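ABC transporter, substrate binding protein (Aeropyrum pernix, PDB 3EAF) probably binds a small solute outside the cell and delivers it to an ABC transporter, and carries a magnesium ion. Local coordinates at residues 156-159 against 160-164; 358-361 against 362-366. All blocks are in the same frame, centred on the assembly; numbering follows the deposited sequence.

Contact 1. Residues 156-159 against 160-164; sequences RSPI and GAIKK
I162 reaches back over the carbonyl of P158: CG1 of I162 lies 3.3 Å from P158 O, and CD1 ends near CB of the proline ring. The torsions account for this approach, since CG1 stands beside the backbone N (chi1 -71°) and CD1 continues the chain in extended form, following the P158 carbonyl. The same oxygen takes the backbone bond from I162 N at 2.9 Å, and the N-H...O angle of 161° marks it as close to straight. CD1 of I159 and CD1 of I162 meet at 4.3 Å, a looser apolar touch. On the next step, K163 N donates to I159 O over 3.0 Å, while the extended K163 chain crosses the I159 branch at a slant, its CE 3.6 Å from I159 CG2. Beyond that crossing the ammonium forms a salt bridge with D176, which probably helps hold the aliphatic part there. These two i to i+4 bonds form the first turn of helix 159-165, part of the connection between the parallel neighbours 142-148 and 171-178, a beta-alpha-beta crossover in one lobe of the periplasmic binding protein fold. Upstream the helical pattern is interrupted: R156 O and G160 N are 4.4 Å apart, too far for a direct bond, and one water hydrogen-bonds to both. A second water links S157 O to A161 N in the same way, and A161 N is 2.9 Å from that water. R156 O also accepts I159 N at 3.0 Å, so an i to i+3 bond and two waters span the break between helix 153-156 and helix 159-165. Outside the two segments, W204 touches P158, I159 and I162, and A128 and L132 of helix 124-139 cover I162 as well.

Contact 2. Residues 358-361 against 362-366; sequences GENG and ELQLM
N360 lays its side-chain amide over the carboxylate of E362, with ND2 3.7 Å from E362 CD and the two planes only 27° apart; this is a stack of flat groups, while the chains that carry them cross at about a right angle. The other end of the amide is tied to the backbone: E362 N donates to N360 OD1 at 2.9 Å, which closes an Asx turn. The donor sits well above the amide plane, 53° out of it, so the bond does not follow a lone pair. Having CG between the backbone N and the carbonyl carbon (chi1 62°) brings OD1 round to that N-H. Two backbone bonds define the motif: G361 N donates to G358 O at 2.8 Å across a type I turn, and G358 N donates to E362 O at 2.9 Å. G361 has a positive phi, and at its backbone angles a CB would press on the carbonyl O of N360, so glycine suits this position; this is a type I turn with a G1 beta bulge, joining antiparallel strands 352-357 and 363-369 into a hairpin. Q364 stretches its extended chain across the turn, its CD 3.7 Å from G358 CA; a CB on G358 would collide with both Q364 NE2 and E362 O. Waters extend the reach of this amide. Q364 OE1 takes a hydrogen bond from one at 2.7 Å that also accepts E359 N, and NE2 donates over 3.0 Å to another, which N360 N contacts through a weak bond. Replacing Q364 by an alanine would remove the amide, and both waters would probably lose their side-chain partner, with a gap opened over G358 CA. Along the strand, backbone bonds pair Q364 with K356 and M366 with I354, and L363 packs on I355, F235 and Y259.

In the fold
Both contacts belong to the lobe built on the seven-stranded mixed sheet, yet they serve opposite edges of it: 156-164 lies on the connection into outermost strand 171-178, whereas 358-366 turns the chain into outermost strand 363-369. Their nearest atoms are about 18 Å apart and do not touch. Contact 1 is partly buried, with its isoleucines and proline set among a helix and strands, so apolar touches accompany its helical backbone bonds. Contact 2 is a surface hairpin turn, farther from the centre of the chain, where turn and bulge backbone bonds are joined by polar side-chain contacts of N360, E362 and Q364. Water bridges backbone atoms alone in contact 1 but links a side-chain amide to the backbone in contact 2.

Contact 1. Residues 156-159 against 160-164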
# COMPACT_ATOMS: atom_id res chain seq x y z
N ARG A 156 -9.31 3.36 -9.33
CA ARG A 156 -9.50 4.71 -9.86
C ARG A 156 -8.60 5.76 -9.21
O ARG A 156 -8.38 6.83 -9.78
CB ARG A 156 -10.94 5.17 -9.61
CG ARG A 156 -12.03 4.54 -10.44
CD ARG A 156 -13.32 5.38 -10.34
NE ARG A 156 -13.86 5.45 -8.97
CZ ARG A 156 -14.86 4.70 -8.51
NH1 ARG A 156 -15.44 3.80 -9.29
NH2 ARG A 156 -15.28 4.84 -7.25
N SER A 157 -8.09 5.46 -8.02
CA SER A 157 -7.62 6.51 -7.09
C SER A 157 -6.61 7.52 -7.67
O SER A 157 -6.84 8.73 -7.53
CB SER A 157 -7.10 5.90 -5.77
OG SER A 157 -6.75 6.92 -4.85
N PRO A 158 -5.51 7.05 -8.29
CA PRO A 158 -4.53 8.02 -8.80
C PRO A 158 -4.76 8.46 -10.26
O PRO A 158 -4.00 9.29 -10.77
CB PRO A 158 -3.22 7.22 -8.72
CG PRO A 158 -3.64 5.83 -9.05
CD PRO A 158 -5.06 5.67 -8.52
N ILE A 159 -5.79 7.92 -10.91
CA ILE A 159 -6.00 8.14 -12.35
C ILE A 159 -6.11 9.63 -12.72
O ILE A 159 -5.41 10.10 -13.63
CB ILE A 159 -7.20 7.31 -12.91
CG1 ILE A 159 -6.91 5.81 -12.81
CG2 ILE A 159 -7.53 7.70 -14.36
CD1 ILE A 159 -5.68 5.30 -13.60
N GLY A 160 -6.94 10.38 -12.00
CA GLY A 160 -7.05 11.82 -12.24
C GLY A 160 -5.73 12.57 -12.14
O GLY A 160 -5.43 13.43 -12.98
N ALA A 161 -4.95 12.26 -11.11
CA ALA A 161 -3.66 12.90 -10.89
C ALA A 161 -2.64 12.51 -11.96
O ALA A 161 -1.82 13.33 -12.37
CB ALA A 161 -3.12 12.58 -9.48
N ILE A 162 -2.69 11.25 -12.40
CA ILE A 162 -1.86 10.80 -13.52
C ILE A 162 -2.16 11.61 -14.78
O ILE A 162 -1.23 12.07 -15.45
CB ILE A 162 -2.03 9.29 -13.80
CG1 ILE A 162 -1.39 8.45 -12.69
CG2 ILE A 162 -1.39 8.93 -15.15
CD1 ILE A 162 -1.80 6.98 -12.74
N LYS A 163 -3.44 11.79 -15.11
CA LYS A 163 -3.84 12.56 -16.30
C LYS A 163 -3.39 14.02 -16.22
O LYS A 163 -2.95 14.59 -17.23
CB LYS A 163 -5.35 12.46 -16.55
CG LYS A 163 -5.81 11.10 -17.07
CD LYS A 163 -7.33 10.99 -17.08
CE LYS A 163 -7.77 9.59 -17.45
NZ LYS A 163 -9.21 9.50 -17.80
N LYS A 164 -3.49 14.62 -15.04
CA LYS A 164 -3.11 16.02 -14.85
C LYS A 164 -1.59 16.20 -14.93
O LYS A 164 -1.11 17.14 -15.57
CB LYS A 164 -3.66 16.57 -13.53
CG LYS A 164 -3.46 18.07 -13.33
CD LYS A 164 -4.37 18.60 -12.21
CE LYS A 164 -4.09 20.07 -11.89
NZ LYS A 164 -4.15 20.93 -13.10
O HOH W 1 -9.05 9.46 -10.30
O HOH W 2 -6.38 11.01 -8.91

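Contact 2. Residues 358-361 against 362-366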
# COMPACT_ATOMS: atom_id res chain seq x y z
N GLY A 358 13.51 -8.56 -14.38
CA GLY A 358 14.72 -8.60 -15.21
C GLY A 358 14.63 -9.50 -16.42
O GLY A 358 13.77 -10.38 -16.50
N GLU A 359 15.56 -9.29 -17.36
CA GLU A 359 15.65 -10.09 -18.59
C GLU A 359 15.84 -11.58 -18.30
O GLU A 359 15.36 -12.42 -19.06
CB GLU A 359 16.80 -9.58 -19.48
CG GLU A 359 16.64 -8.14 -19.95
CD GLU A 359 15.71 -7.99 -21.15
OE1 GLU A 359 15.49 -8.98 -21.89
OE2 GLU A 359 15.20 -6.87 -21.36
N ASN A 360 16.53 -11.89 -17.21
CA ASN A 360 16.73 -13.27 -16.77
C ASN A 360 15.56 -13.84 -15.98
O ASN A 360 15.60 -15.00 -15.53
CB ASN A 360 18.03 -13.39 -15.96
CG ASN A 360 18.02 -12.56 -14.68
OD1 ASN A 360 17.07 -11.82 -14.40
ND2 ASN A 360 19.08 -12.68 -13.90
N GLY A 361 14.51 -13.03 -15.79
CA GLY A 361 13.33 -13.42 -15.04
C GLY A 361 13.44 -13.21 -13.55
O GLY A 361 12.54 -13.57 -12.79
N GLU A 362 14.55 -12.62 -13.11
CA GLU A 362 14.77 -12.38 -11.69
C GLU A 362 14.50 -10.91 -11.41
O GLU A 362 14.71 -10.06 -12.27
CB GLU A 362 16.19 -12.81 -11.28
CG GLU A 362 16.39 -14.34 -11.42
CD GLU A 362 17.81 -14.83 -11.15
OE1 GLU A 362 18.58 -14.12 -10.45
OE2 GLU A 362 18.15 -15.94 -11.63
N LEU A 363 13.99 -10.62 -10.21
CA LEU A 363 13.69 -9.24 -9.85
C LEU A 363 14.95 -8.45 -9.53
O LEU A 363 15.86 -8.95 -8.86
CB LEU A 363 12.70 -9.17 -8.68
CG LEU A 363 11.30 -9.75 -8.90
CD1 LEU A 363 10.41 -9.45 -7.70
CD2 LEU A 363 10.66 -9.22 -10.18
N GLN A 364 14.99 -7.21 -10.00
CA GLN A 364 16.15 -6.35 -9.86
C GLN A 364 15.74 -5.01 -9.31
O GLN A 364 14.77 -4.41 -9.78
CB GLN A 364 16.85 -6.19 -11.22
CG GLN A 364 17.27 -7.53 -11.83
CD GLN A 364 17.67 -7.45 -13.30
OE1 GLN A 364 17.57 -6.39 -13.94
NE2 GLN A 364 18.13 -8.57 -13.84
N LEU A 365 16.46 -4.53 -8.30
CA LEU A 365 16.16 -3.23 -7.72
C LEU A 365 16.76 -2.11 -8.57
O LEU A 365 17.97 -2.09 -8.81
CB LEU A 365 16.67 -3.16 -6.27
CG LEU A 365 16.39 -1.89 -5.46
CD1 LEU A 365 14.89 -1.68 -5.24
CD2 LEU A 365 17.13 -1.93 -4.12
N MSE A 366 15.91 -1.19 -9.03
CA MSE A 366 16.35 -0.02 -9.79
C MSE A 366 16.89 1.11 -8.92
O MSE A 366 17.78 1.84 -9.34
CB MSE A 366 15.23 0.53 -10.69
CG MSE A 366 14.72 -0.43 -11.75
SE MSE A 366 16.07 -0.98 -13.05
CE MSE A 366 16.82 -2.55 -12.16
O HOH W 3 17.43 -6.99 -16.62
O HOH W 4 18.73 -9.35 -16.70